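Local atomic coordinates of acetyl-CoA hydrolase/transferase family protein (Porphyromonas gingivalis, PDB entry 2NVV), a protein that probably transfers coenzyme A between acetyl-CoA and a carboxylic acid or hydrolyses the thioester, and binds zinc. Residues 36-47 with 66-76; 402-410 with 470-479. One frame throughout, in Å; residues are numbered along the deposited sequence.

Contact 1. Residues 36-47 with 66-76; sequences PAAIAKRAIAAH and RLDGVLAQADA
Ala40 is packed between three side chains of 66-76: its CB meets Val70 CG2 at 3.5 Å and Ala74 CB at 3.9 Å, with a methyl of Leu71 beside them. The two helices run almost parallel, their axes 8.7 Å apart and only 4° from the same direction; the small Ala37 and Ala40 facing 66-76 are consistent with that close spacing, and Ala74 and Ala76 are the small residues of the turn that follows. Val70 turns CG2 away from its own backbone N (chi1 68° for CG1), which sets this methyl against Ala37 and Ala40. At the N-terminal end of the contact the Pro36 ring takes part through CG, which lies 3.6 Å from Leu67 CD2 and next to the carbonyl oxygen of Arg66. Leu71 holds CD1 near Pro36 O and CD2 near Pro36 CB. Further on, Ala43 CB touches Ala76 CB at 3.7 Å; Ala76 belongs to the Schellman motif that ends the helix, with Asp75 at positive phi and Ala76 N bonded back to Leu71 O.

The other flank is looser and more open to solvent. At its N-terminal end Arg66 sends its guanidinium group away to a salt bridge with Glu214. In the C-terminal half Ile44 lays CG1 alongside Ala74 CB at 3.8 Å, and His47 reaches across, its NE2 edge 3.1 Å from Ala74 O, while Ala43 O lies over one ring face.

These are consecutive helices of beta-alpha-beta units on one face of the parallel, Rossmann-like sheet. Leu67 and Leu71 rest on Met57 of the intervening strand 55-58, to which Ala76 is hydrogen-bonded at Ile55. Helix 8-12 packs against Ile39, and helix 87-94 meets Ala72 through Leu89 and Leu92.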
ATOM      1  N   PRO A  36      25.830 -22.914   0.492  1.00  6.39           N
ATOM      2  CA  PRO A  36      25.935 -21.877  -0.545  1.00  6.85           C
ATOM      3  C   PRO A  36      27.374 -21.544  -0.968  1.00  6.85           C
ATOM      4  O   PRO A  36      27.623 -21.193  -2.124  1.00  6.39           O
ATOM      5  CB  PRO A  36      25.191 -20.685   0.069  1.00  6.39           C
ATOM      6  CG  PRO A  36      25.152 -20.989   1.534  1.00  6.97           C
ATOM      7  CD  PRO A  36      24.964 -22.465   1.594  1.00  6.39           C
ATOM      8  N   ALA A  37      28.320 -21.672  -0.043  1.00  7.01           N
ATOM      9  CA  ALA A  37      29.717 -21.406  -0.349  1.00  6.39           C
ATOM     10  C   ALA A  37      30.259 -22.512  -1.259  1.00  6.75           C
ATOM     11  O   ALA A  37      31.095 -22.260  -2.132  1.00  6.44           O
ATOM     12  CB  ALA A  37      30.528 -21.338   0.938  1.00  6.39           C
ATOM     13  N   ALA A  38      29.783 -23.736  -1.043  1.00  6.39           N
ATOM     14  CA  ALA A  38      30.201 -24.882  -1.846  1.00  6.39           C
ATOM     15  C   ALA A  38      29.620 -24.767  -3.259  1.00  7.02           C
ATOM     16  O   ALA A  38      30.186 -25.302  -4.213  1.00  7.04           O
ATOM     17  CB  ALA A  38      29.741 -26.161  -1.196  1.00  6.39           C
ATOM     18  N   ILE A  39      28.487 -24.081  -3.382  1.00  7.30           N
ATOM     19  CA  ILE A  39      27.848 -23.866  -4.678  1.00  8.41           C
ATOM     20  C   ILE A  39      28.715 -22.865  -5.420  1.00  9.00           C
ATOM     21  O   ILE A  39      28.953 -22.996  -6.619  1.00  8.09           O
ATOM     22  CB  ILE A  39      26.459 -23.206  -4.553  1.00  9.35           C
ATOM     23  CG1 ILE A  39      25.553 -23.991  -3.601  1.00  7.83           C
ATOM     24  CG2 ILE A  39      25.849 -23.066  -5.925  1.00  8.48           C
ATOM     25  CD1 ILE A  39      25.210 -25.358  -4.069  1.00  9.72           C
ATOM     26  N   ALA A  40      29.168 -21.852  -4.685  1.00 10.13           N
ATOM     27  CA  ALA A  40      30.011 -20.806  -5.236  1.00 10.70           C
ATOM     28  C   ALA A  40      31.288 -21.380  -5.832  1.00 12.06           C
ATOM     29  O   ALA A  40      31.666 -21.009  -6.940  1.00 11.80           O
ATOM     30  CB  ALA A  40      30.345 -19.795  -4.160  1.00 10.46           C
ATOM     31  N   LYS A  41      31.956 -22.271  -5.099  1.00 14.05           N
ATOM     32  CA  LYS A  41      33.191 -22.896  -5.590  1.00 15.28           C
ATOM     33  C   LYS A  41      32.850 -23.542  -6.928  1.00 15.34           C
ATOM     34  O   LYS A  41      33.485 -23.291  -7.958  1.00 15.08           O
ATOM     35  CB  LYS A  41      33.660 -23.998  -4.642  1.00 16.42           C
ATOM     36  CG  LYS A  41      33.706 -23.634  -3.172  1.00 19.47           C
ATOM     37  CD  LYS A  41      34.966 -22.884  -2.798  1.00 20.95           C
ATOM     38  CE  LYS A  41      35.043 -22.720  -1.280  1.00 21.85           C
ATOM     39  NZ  LYS A  41      36.237 -21.936  -0.862  1.00 23.12           N
ATOM     40  N   ARG A  42      31.828 -24.386  -6.872  1.00 15.24           N
ATOM     41  CA  ARG A  42      31.322 -25.131  -8.009  1.00 15.38           C
ATOM     42  C   ARG A  42      30.987 -24.201  -9.170  1.00 15.31           C
ATOM     43  O   ARG A  42      31.264 -24.513 -10.324  1.00 15.49           O
ATOM     44  CB  ARG A  42      30.089 -25.900  -7.547  1.00 16.93           C
ATOM     45  CG  ARG A  42      29.432 -26.811  -8.539  1.00 20.09           C
ATOM     46  CD  ARG A  42      28.223 -27.455  -7.875  1.00 22.80           C
ATOM     47  NE  ARG A  42      27.373 -28.166  -8.824  1.00 24.27           N
ATOM     48  CZ  ARG A  42      27.732 -29.273  -9.454  1.00 27.07           C
ATOM     49  NH1 ARG A  42      28.930 -29.796  -9.234  1.00 27.37           N
ATOM     50  NH2 ARG A  42      26.888 -29.861 -10.293  1.00 28.27           N
ATOM     51  N   ALA A  43      30.403 -23.051  -8.855  1.00 15.13           N
ATOM     52  CA  ALA A  43      30.018 -22.074  -9.866  1.00 15.08           C
ATOM     53  C   ALA A  43      31.244 -21.469 -10.522  1.00 15.54           C
ATOM     54  O   ALA A  43      31.299 -21.320 -11.739  1.00 16.58           O
ATOM     55  CB  ALA A  43      29.170 -20.972  -9.230  1.00 15.25           C
ATOM     56  N   ILE A  44      32.225 -21.112  -9.700  1.00 15.87           N
ATOM     57  CA  ILE A  44      33.461 -20.516 -10.189  1.00 16.32           C
ATOM     58  C   ILE A  44      34.230 -21.512 -11.045  1.00 16.44           C
ATOM     59  O   ILE A  44      34.771 -21.154 -12.089  1.00 15.66           O
ATOM     60  CB  ILE A  44      34.359 -20.050  -9.016  1.00 16.53           C
ATOM     61  CG1 ILE A  44      33.682 -18.891  -8.272  1.00 17.04           C
ATOM     62  CG2 ILE A  44      35.728 -19.625  -9.541  1.00 14.63           C
ATOM     63  CD1 ILE A  44      34.440 -18.388  -7.055  1.00 15.82           C
ATOM     64  N   ALA A  45      34.273 -22.764 -10.604  1.00 17.05           N
ATOM     65  CA  ALA A  45      34.981 -23.802 -11.339  1.00 17.51           C
ATOM     66  C   ALA A  45      34.370 -23.988 -12.728  1.00 18.37           C
ATOM     67  O   ALA A  45      35.048 -24.416 -13.662  1.00 19.04           O
ATOM     68  CB  ALA A  45      34.935 -25.105 -10.567  1.00 17.53           C
ATOM     69  N   ALA A  46      33.085 -23.676 -12.857  1.00 17.92           N
ATOM     70  CA  ALA A  46      32.401 -23.790 -14.136  1.00 18.51           C
ATOM     71  C   ALA A  46      32.730 -22.579 -15.009  1.00 19.24           C
ATOM     72  O   ALA A  46      32.942 -22.706 -16.212  1.00 19.01           O
ATOM     73  CB  ALA A  46      30.902 -23.881 -13.918  1.00 17.54           C
ATOM     74  N   HIS A  47      32.777 -21.400 -14.397  1.00 19.52           N
ATOM     75  CA  HIS A  47      33.075 -20.177 -15.133  1.00 20.66           C
ATOM     76  C   HIS A  47      34.442 -20.238 -15.815  1.00 21.59           C
ATOM     77  O   HIS A  47      34.544 -20.090 -17.025  1.00 21.93           O
ATOM     78  CB  HIS A  47      33.048 -18.953 -14.203  1.00 20.81           C
ATOM     79  CG  HIS A  47      31.721 -18.704 -13.548  1.00 21.64           C
ATOM     80  ND1 HIS A  47      30.522 -18.815 -14.220  1.00 21.80           N
ATOM     81  CD2 HIS A  47      31.413 -18.292 -12.295  1.00 22.09           C
ATOM     82  CE1 HIS A  47      29.534 -18.482 -13.409  1.00 21.22           C
ATOM     83  NE2 HIS A  47      30.046 -18.159 -12.236  1.00 21.26           N
ATOM     84  N   ARG A  66      27.952 -15.258   3.807  1.00  8.65           N
ATOM     85  CA  ARG A  66      28.245 -16.618   3.361  1.00  7.82           C
ATOM     86  C   ARG A  66      27.111 -17.181   2.519  1.00  7.62           C
ATOM     87  O   ARG A  66      26.988 -18.390   2.343  1.00  7.14           O
ATOM     88  CB  ARG A  66      28.493 -17.497   4.581  1.00  8.58           C
ATOM     89  CG  ARG A  66      29.477 -16.854   5.527  1.00  9.26           C
ATOM     90  CD  ARG A  66      29.245 -17.301   6.937  1.00 11.46           C
ATOM     91  NE  ARG A  66      29.710 -18.656   7.151  1.00 13.75           N
ATOM     92  CZ  ARG A  66      29.563 -19.305   8.294  1.00 14.65           C
ATOM     93  NH1 ARG A  66      28.954 -18.708   9.320  1.00 15.05           N
ATOM     94  NH2 ARG A  66      30.033 -20.539   8.413  1.00 14.93           N
ATOM     95  N   LEU A  67      26.290 -16.277   2.002  1.00  7.60           N
ATOM     96  CA  LEU A  67      25.161 -16.625   1.165  1.00  6.94           C
ATOM     97  C   LEU A  67      25.228 -15.665  -0.031  1.00  6.96           C
ATOM     98  O   LEU A  67      25.801 -15.997  -1.077  1.00  7.88           O
ATOM     99  CB  LEU A  67      23.857 -16.425   1.938  1.00  7.22           C
ATOM    100  CG  LEU A  67      22.554 -17.126   1.512  1.00  8.50           C
ATOM    101  CD1 LEU A  67      22.405 -17.132  -0.014  1.00  6.88           C
ATOM    102  CD2 LEU A  67      22.548 -18.520   2.051  1.00 10.14           C
ATOM    103  N   ASP A  68      24.661 -14.473   0.128  1.00  7.39           N
ATOM    104  CA  ASP A  68      24.673 -13.489  -0.948  1.00  7.33           C
ATOM    105  C   ASP A  68      26.096 -13.057  -1.269  1.00  8.01           C
ATOM    106  O   ASP A  68      26.482 -12.946  -2.423  1.00  8.35           O
ATOM    107  CB  ASP A  68      23.870 -12.246  -0.560  1.00  8.37           C
ATOM    108  CG  ASP A  68      22.384 -12.469  -0.613  1.00  8.95           C
ATOM    109  OD1 ASP A  68      21.918 -13.099  -1.582  1.00  9.97           O
ATOM    110  OD2 ASP A  68      21.680 -11.997   0.305  1.00  9.96           O
ATOM    111  N   GLY A  69      26.874 -12.793  -0.230  1.00  7.88           N
ATOM    112  CA  GLY A  69      28.241 -12.363  -0.442  1.00  7.47           C
ATOM    113  C   GLY A  69      29.050 -13.318  -1.293  1.00  6.40           C
ATOM    114  O   GLY A  69      29.541 -12.952  -2.362  1.00  6.39           O
ATOM    115  N   VAL A  70      29.188 -14.550  -0.821  1.00  6.39           N
ATOM    116  CA  VAL A  70      29.958 -15.543  -1.549  1.00  6.39           C
ATOM    117  C   VAL A  70      29.378 -15.796  -2.956  1.00  6.44           C
ATOM    118  O   VAL A  70      30.126 -15.922  -3.934  1.00  6.39           O
ATOM    119  CB  VAL A  70      30.036 -16.871  -0.744  1.00  6.39           C
ATOM    120  CG1 VAL A  70      28.668 -17.533  -0.664  1.00  6.39           C
ATOM    121  CG2 VAL A  70      31.049 -17.792  -1.381  1.00  7.04           C
ATOM    122  N   LEU A  71      28.052 -15.847  -3.056  1.00  6.39           N
ATOM    123  CA  LEU A  71      27.392 -16.097  -4.331  1.00  6.39           C
ATOM    124  C   LEU A  71      27.593 -14.936  -5.297  1.00  6.39           C
ATOM    125  O   LEU A  71      27.745 -15.134  -6.505  1.00  6.39           O
ATOM    126  CB  LEU A  71      25.900 -16.356  -4.099  1.00  7.32           C
ATOM    127  CG  LEU A  71      25.359 -17.795  -4.251  1.00  7.88           C
ATOM    128  CD1 LEU A  71      26.495 -18.817  -4.325  1.00  7.64           C
ATOM    129  CD2 LEU A  71      24.412 -18.106  -3.085  1.00  7.17           C
ATOM    130  N   ALA A  72      27.599 -13.723  -4.761  1.00  7.35           N
ATOM    131  CA  ALA A  72      27.794 -12.530  -5.570  1.00  7.27           C
ATOM    132  C   ALA A  72      29.244 -12.435  -6.039  1.00  8.79           C
ATOM    133  O   ALA A  72      29.496 -12.086  -7.182  1.00  8.88           O
ATOM    134  CB  ALA A  72      27.423 -11.285  -4.762  1.00  6.39           C
ATOM    135  N   GLN A  73      30.194 -12.733  -5.152  1.00  9.76           N
ATOM    136  CA  GLN A  73      31.609 -12.686  -5.503  1.00 10.61           C
ATOM    137  C   GLN A  73      31.873 -13.734  -6.577  1.00 10.59           C
ATOM    138  O   GLN A  73      32.778 -13.589  -7.394  1.00 11.63           O
ATOM    139  CB  GLN A  73      32.488 -12.979  -4.284  1.00 12.38           C
ATOM    140  CG  GLN A  73      32.338 -12.006  -3.137  1.00 16.17           C
ATOM    141  CD  GLN A  73      33.299 -12.300  -1.984  1.00 17.29           C
ATOM    142  OE1 GLN A  73      33.442 -13.450  -1.538  1.00 17.41           O
ATOM    143  NE2 GLN A  73      33.953 -11.254  -1.486  1.00 17.91           N
ATOM    144  N   ALA A  74      31.076 -14.799  -6.556  1.00 10.70           N
ATOM    145  CA  ALA A  74      31.187 -15.886  -7.528  1.00  9.74           C
ATOM    146  C   ALA A  74      30.497 -15.518  -8.839  1.00  9.56           C
ATOM    147  O   ALA A  74      30.605 -16.242  -9.829  1.00 10.17           O
ATOM    148  CB  ALA A  74      30.564 -17.156  -6.964  1.00  7.67           C
ATOM    149  N   ASP A  75      29.794 -14.391  -8.844  1.00 10.34           N
ATOM    150  CA  ASP A  75      29.079 -13.937 -10.031  1.00 10.63           C
ATOM    151  C   ASP A  75      28.164 -15.062 -10.528  1.00  9.16           C
ATOM    152  O   ASP A  75      28.157 -15.408 -11.698  1.00  9.18           O
ATOM    153  CB  ASP A  75      30.082 -13.523 -11.119  1.00 12.07           C
ATOM    154  CG  ASP A  75      29.411 -12.846 -12.321  1.00 14.87           C
ATOM    155  OD1 ASP A  75      28.316 -12.265 -12.154  1.00 16.42           O
ATOM    156  OD2 ASP A  75      29.987 -12.888 -13.430  1.00 14.54           O
ATOM    157  N   ALA A  76      27.381 -15.621  -9.611  1.00  8.50           N
ATOM    158  CA  ALA A  76      26.483 -16.724  -9.939  1.00  7.46           C
ATOM    159  C   ALA A  76      25.047 -16.385  -9.615  1.00  7.28           C
ATOM    160  O   ALA A  76      24.247 -17.272  -9.339  1.00  7.82           O
ATOM    161  CB  ALA A  76      26.908 -17.991  -9.170  1.00  7.18           C
TER

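Contact 2. Residues 402-410 with 470-479; sequences ISSFVPMVA and QNLDCCFAFH
Met408, a selenomethionine, inserts its side chain between Gln470, Cys475 and Phe476. Its SE lies obliquely to the Phe476 ring, 3.6 Å from CZ and 45° off the normal through the centroid, a Met-aromatic contact. With chi1 at -171° the side chain extends from its backbone toward 470-479, and a bend at chi3 brings CE against CD of Gln470. The amide of Gln470 also gives a hydrogen bond from NE2 to Pro407 O, 3.1 Å long, with the donor well above the carbonyl plane.

Two rings receive aliphatic groups over a face. Pro407 CD sits 3.9 Å from the centroid of Phe478, and Ala410 CB 4.0 Å from that of His479; both are CH-pi contacts. His479 has a second role at its edge, where NE2 donates a weak hydrogen bond in the ring plane to Met408 O at 3.3 Å. Val406 crosses the same imidazole at about a right angle. Phe476 turns its own edge to the carbonyl oxygens of Met408 and Val409.

The two segments meet where strand 405-406, at the edge of a mixed sheet and parallel to 355-357, leaves that sheet and runs toward zinc ligand His411. Facing it, an Asx turn at Asn471 and a type I turn over 474-477 lead into the helix, with Phe476 at its N-cap. Tyr459 OH from helix 453-459 is hydrogen-bonded to Gln470 OE1 and Asn471 N, which probably helps to orient the amide whose NE2 reaches Pro407 O. On the strand side, Glu355 accepts from the N of Ala410 and Asp357 from the N of Val409. Beyond the chain, Phe476 and Cys475 pack on Cys475 and Phe476 of the second subunit, and His479 on Leu472 of that subunit.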
ATOM      1  N   ILE A 402      24.420  17.207   4.017  1.00  6.39           N
ATOM      2  CA  ILE A 402      23.302  16.515   3.387  1.00  6.50           C
ATOM      3  C   ILE A 402      22.075  16.655   4.265  1.00  6.39           C
ATOM      4  O   ILE A 402      22.142  16.444   5.475  1.00  6.39           O
ATOM      5  CB  ILE A 402      23.582  15.001   3.198  1.00  6.46           C
ATOM      6  CG1 ILE A 402      24.673  14.793   2.139  1.00  6.62           C
ATOM      7  CG2 ILE A 402      22.312  14.286   2.773  1.00  6.39           C
ATOM      8  CD1 ILE A 402      25.042  13.347   1.899  1.00  6.39           C
ATOM      9  N   SER A 403      20.956  17.022   3.654  1.00  6.39           N
ATOM     10  CA  SER A 403      19.704  17.146   4.383  1.00  6.39           C
ATOM     11  C   SER A 403      18.863  15.882   4.153  1.00  6.39           C
ATOM     12  O   SER A 403      18.734  15.411   3.021  1.00  6.39           O
ATOM     13  CB  SER A 403      18.930  18.374   3.896  1.00  6.39           C
ATOM     14  OG  SER A 403      17.620  18.389   4.441  1.00  6.39           O
ATOM     15  N   SER A 404      18.297  15.329   5.218  1.00  6.39           N
ATOM     16  CA  SER A 404      17.454  14.143   5.096  1.00  6.39           C
ATOM     17  C   SER A 404      16.104  14.536   4.520  1.00  6.39           C
ATOM     18  O   SER A 404      15.337  13.687   4.081  1.00  6.39           O
ATOM     19  CB  SER A 404      17.244  13.495   6.452  1.00  6.39           C
ATOM     20  OG  SER A 404      18.469  13.062   6.995  1.00  6.39           O
ATOM     21  N   PHE A 405      15.817  15.835   4.530  1.00  7.22           N
ATOM     22  CA  PHE A 405      14.560  16.377   4.009  1.00  7.25           C
ATOM     23  C   PHE A 405      14.829  17.171   2.740  1.00  6.39           C
ATOM     24  O   PHE A 405      15.680  18.054   2.715  1.00  6.39           O
ATOM     25  CB  PHE A 405      13.901  17.255   5.071  1.00  6.39           C
ATOM     26  CG  PHE A 405      13.446  16.486   6.272  1.00  6.39           C
ATOM     27  CD1 PHE A 405      12.199  15.862   6.287  1.00  6.39           C
ATOM     28  CD2 PHE A 405      14.287  16.325   7.365  1.00  6.39           C
ATOM     29  CE1 PHE A 405      11.806  15.090   7.371  1.00  6.78           C
ATOM     30  CE2 PHE A 405      13.900  15.551   8.449  1.00  6.39           C
ATOM     31  CZ  PHE A 405      12.661  14.934   8.449  1.00  6.39           C
ATOM     32  N   VAL A 406      14.083  16.851   1.689  1.00  6.39           N
ATOM     33  CA  VAL A 406      14.263  17.478   0.395  1.00  6.39           C
ATOM     34  C   VAL A 406      12.941  17.918  -0.228  1.00  6.39           C
ATOM     35  O   VAL A 406      11.872  17.504   0.213  1.00  6.39           O
ATOM     36  CB  VAL A 406      14.949  16.480  -0.554  1.00  6.39           C
ATOM     37  CG1 VAL A 406      16.326  16.108  -0.022  1.00  6.39           C
ATOM     38  CG2 VAL A 406      14.089  15.234  -0.682  1.00  6.39           C
ATOM     39  N   PRO A 407      12.997  18.772  -1.262  1.00  6.39           N
ATOM     40  CA  PRO A 407      11.775  19.241  -1.927  1.00  6.39           C
ATOM     41  C   PRO A 407      10.946  18.058  -2.427  1.00  6.39           C
ATOM     42  O   PRO A 407       9.733  18.009  -2.220  1.00  6.39           O
ATOM     43  CB  PRO A 407      12.314  20.096  -3.072  1.00  6.39           C
ATOM     44  CG  PRO A 407      13.589  20.657  -2.493  1.00  6.39           C
ATOM     45  CD  PRO A 407      14.188  19.465  -1.790  1.00  6.39           C
HETATM   46  N   MSE A 408      11.615  17.118  -3.095  1.00  6.42           N
HETATM   47  CA  MSE A 408      10.982  15.908  -3.613  1.00  6.39           C
HETATM   48  C   MSE A 408      11.960  14.755  -3.444  1.00  6.39           C
HETATM   49  O   MSE A 408      13.150  14.922  -3.695  1.00  6.39           O
HETATM   50  CB  MSE A 408      10.641  16.053  -5.094  1.00  7.21           C
HETATM   51  CG  MSE A 408       9.797  14.908  -5.632  1.00 10.89           C
HETATM   52 SE   MSE A 408       9.654  14.845  -7.580  1.00 21.19          SE
HETATM   53  CE  MSE A 408       8.157  16.051  -7.867  1.00 15.14           C
ATOM     54  N   VAL A 409      11.466  13.596  -3.001  1.00  6.63           N
ATOM     55  CA  VAL A 409      12.339  12.435  -2.823  1.00  6.74           C
ATOM     56  C   VAL A 409      12.761  11.891  -4.198  1.00  6.39           C
ATOM     57  O   VAL A 409      11.933  11.759  -5.103  1.00  6.39           O
ATOM     58  CB  VAL A 409      11.657  11.293  -1.994  1.00  6.39           C
ATOM     59  CG1 VAL A 409      11.515  11.704  -0.543  1.00  6.39           C
ATOM     60  CG2 VAL A 409      10.310  10.952  -2.568  1.00  6.79           C
ATOM     61  N   ALA A 410      14.053  11.590  -4.340  1.00  6.49           N
ATOM     62  CA  ALA A 410      14.610  11.069  -5.583  1.00  7.01           C
ATOM     63  C   ALA A 410      14.064   9.687  -5.932  1.00  6.39           C
ATOM     64  O   ALA A 410      14.288   9.186  -7.032  1.00  6.39           O
ATOM     65  CB  ALA A 410      16.125  11.023  -5.494  1.00  6.39           C
ATOM     66  N   GLN A 470       5.016  21.550  -6.245  1.00  7.27           N
ATOM     67  CA  GLN A 470       6.290  21.006  -6.735  1.00  6.39           C
ATOM     68  C   GLN A 470       6.736  21.780  -7.973  1.00  6.39           C
ATOM     69  O   GLN A 470       5.955  21.992  -8.901  1.00  6.39           O
ATOM     70  CB  GLN A 470       6.157  19.515  -7.069  1.00  6.39           C
ATOM     71  CG  GLN A 470       6.164  18.603  -5.859  1.00  6.99           C
ATOM     72  CD  GLN A 470       7.535  18.479  -5.220  1.00  6.49           C
ATOM     73  OE1 GLN A 470       8.369  19.368  -5.330  1.00  6.39           O
ATOM     74  NE2 GLN A 470       7.765  17.377  -4.532  1.00  7.40           N
ATOM     75  N   ASN A 471       7.989  22.210  -7.982  1.00  6.90           N
ATOM     76  CA  ASN A 471       8.518  22.952  -9.113  1.00  7.56           C
ATOM     77  C   ASN A 471       9.421  22.030  -9.931  1.00  7.89           C
ATOM     78  O   ASN A 471      10.606  21.853  -9.632  1.00  8.72           O
ATOM     79  CB  ASN A 471       9.303  24.156  -8.617  1.00  8.49           C
ATOM     80  CG  ASN A 471       9.671  25.095  -9.726  1.00 10.87           C
ATOM     81  OD1 ASN A 471      10.179  24.671 -10.760  1.00 10.90           O
ATOM     82  ND2 ASN A 471       9.424  26.384  -9.522  1.00 11.91           N
ATOM     83  N   LEU A 472       8.845  21.441 -10.970  1.00  8.03           N
ATOM     84  CA  LEU A 472       9.564  20.507 -11.822  1.00  7.82           C
ATOM     85  C   LEU A 472      10.879  21.020 -12.392  1.00  8.01           C
ATOM     86  O   LEU A 472      11.690  20.232 -12.872  1.00  9.48           O
ATOM     87  CB  LEU A 472       8.646  20.019 -12.947  1.00  6.59           C
ATOM     88  CG  LEU A 472       7.909  18.698 -12.667  1.00  6.74           C
ATOM     89  CD1 LEU A 472       7.296  18.686 -11.257  1.00  6.39           C
ATOM     90  CD2 LEU A 472       6.842  18.492 -13.737  1.00  8.20           C
ATOM     91  N   ASP A 473      11.104  22.328 -12.333  1.00  7.85           N
ATOM     92  CA  ASP A 473      12.353  22.891 -12.847  1.00  8.50           C
ATOM     93  C   ASP A 473      13.510  22.767 -11.871  1.00  9.52           C
ATOM     94  O   ASP A 473      14.669  22.766 -12.295  1.00  9.28           O
ATOM     95  CB  ASP A 473      12.202  24.369 -13.192  1.00  9.88           C
ATOM     96  CG  ASP A 473      11.423  24.601 -14.463  1.00 11.71           C
ATOM     97  OD1 ASP A 473      11.446  23.719 -15.351  1.00 12.26           O
ATOM     98  OD2 ASP A 473      10.806  25.680 -14.582  1.00 13.27           O
ATOM     99  N   CYS A 474      13.200  22.652 -10.576  1.00  8.87           N
ATOM    100  CA  CYS A 474      14.233  22.572  -9.543  1.00  8.34           C
ATOM    101  C   CYS A 474      13.940  21.702  -8.315  1.00  8.18           C
ATOM    102  O   CYS A 474      14.646  21.804  -7.309  1.00  7.83           O
ATOM    103  CB  CYS A 474      14.576  23.992  -9.074  1.00  8.69           C
ATOM    104  SG  CYS A 474      13.150  25.000  -8.549  1.00 10.53           S
ATOM    105  N   CYS A 475      12.920  20.848  -8.381  1.00  7.95           N
ATOM    106  CA  CYS A 475      12.588  19.987  -7.233  1.00  6.79           C
ATOM    107  C   CYS A 475      13.750  19.100  -6.777  1.00  6.39           C
ATOM    108  O   CYS A 475      13.767  18.640  -5.635  1.00  6.56           O
ATOM    109  CB  CYS A 475      11.375  19.101  -7.553  1.00  6.78           C
ATOM    110  SG  CYS A 475      11.541  18.083  -9.027  1.00  6.39           S
ATOM    111  N   PHE A 476      14.719  18.871  -7.661  1.00  6.39           N
ATOM    112  CA  PHE A 476      15.874  18.036  -7.339  1.00  6.39           C
ATOM    113  C   PHE A 476      17.163  18.822  -7.168  1.00  6.43           C
ATOM    114  O   PHE A 476      18.254  18.252  -7.203  1.00  6.39           O
ATOM    115  CB  PHE A 476      16.074  16.969  -8.414  1.00  6.60           C
ATOM    116  CG  PHE A 476      15.015  15.896  -8.409  1.00  6.39           C
ATOM    117  CD1 PHE A 476      14.458  15.439  -9.603  1.00  6.39           C
ATOM    118  CD2 PHE A 476      14.584  15.339  -7.213  1.00  6.39           C
ATOM    119  CE1 PHE A 476      13.490  14.443  -9.597  1.00  7.39           C
ATOM    120  CE2 PHE A 476      13.617  14.340  -7.204  1.00  6.39           C
ATOM    121  CZ  PHE A 476      13.070  13.892  -8.397  1.00  7.10           C
ATOM    122  N   ALA A 477      17.038  20.128  -6.970  1.00  6.94           N
ATOM    123  CA  ALA A 477      18.196  20.991  -6.783  1.00  6.55           C
ATOM    124  C   ALA A 477      19.069  20.553  -5.606  1.00  6.39           C
ATOM    125  O   ALA A 477      20.291  20.646  -5.668  1.00  6.39           O
ATOM    126  CB  ALA A 477      17.732  22.416  -6.577  1.00  6.39           C
ATOM    127  N   PHE A 478      18.447  20.096  -4.527  1.00  6.39           N
ATOM    128  CA  PHE A 478      19.187  19.639  -3.355  1.00  6.39           C
ATOM    129  C   PHE A 478      20.148  18.503  -3.726  1.00  6.43           C
ATOM    130  O   PHE A 478      21.329  18.537  -3.389  1.00  6.39           O
ATOM    131  CB  PHE A 478      18.209  19.163  -2.275  1.00  6.39           C
ATOM    132  CG  PHE A 478      17.765  20.250  -1.336  1.00  6.39           C
ATOM    133  CD1 PHE A 478      17.455  21.518  -1.814  1.00  6.92           C
ATOM    134  CD2 PHE A 478      17.655  20.006   0.027  1.00  6.39           C
ATOM    135  CE1 PHE A 478      17.042  22.534  -0.946  1.00  6.39           C
ATOM    136  CE2 PHE A 478      17.244  21.016   0.901  1.00  7.08           C
ATOM    137  CZ  PHE A 478      16.937  22.283   0.409  1.00  7.04           C
ATOM    138  N   HIS A 479      19.617  17.504  -4.427  1.00  7.49           N
ATOM    139  CA  HIS A 479      20.377  16.342  -4.871  1.00  8.26           C
ATOM    140  C   HIS A 479      21.420  16.758  -5.895  1.00  8.39           C
ATOM    141  O   HIS A 479      22.557  16.267  -5.882  1.00  9.74           O
ATOM    142  CB  HIS A 479      19.436  15.329  -5.513  1.00  6.39           C
ATOM    143  CG  HIS A 479      18.325  14.888  -4.619  1.00  6.39           C
ATOM    144  ND1 HIS A 479      18.481  13.896  -3.675  1.00  6.82           N
ATOM    145  CD2 HIS A 479      17.033  15.286  -4.537  1.00  6.39           C
ATOM    146  CE1 HIS A 479      17.331  13.694  -3.056  1.00  6.51           C
ATOM    147  NE2 HIS A 479      16.436  14.525  -3.560  1.00  6.39           N
TER

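In the fold
The two contacts lie far apart, their centres about 40 Å from each other and their nearest atoms about 24 Å. Both segments of contact 1 precede both segments of contact 2 in the sequence. Contact 1 belongs to the N-terminal part, where it joins adjacent helices over the seven-stranded parallel sheet, away from the annotated sites and untouched by the second subunit. Contact 2 belongs to the C-terminal part, where it ties the end of strand 405-406 to the start of helix 477-484, beside the zinc ligand His411 and against the other subunit. They share no sheet or helix; one stays within a single subunit, the other reaches the dimer interface.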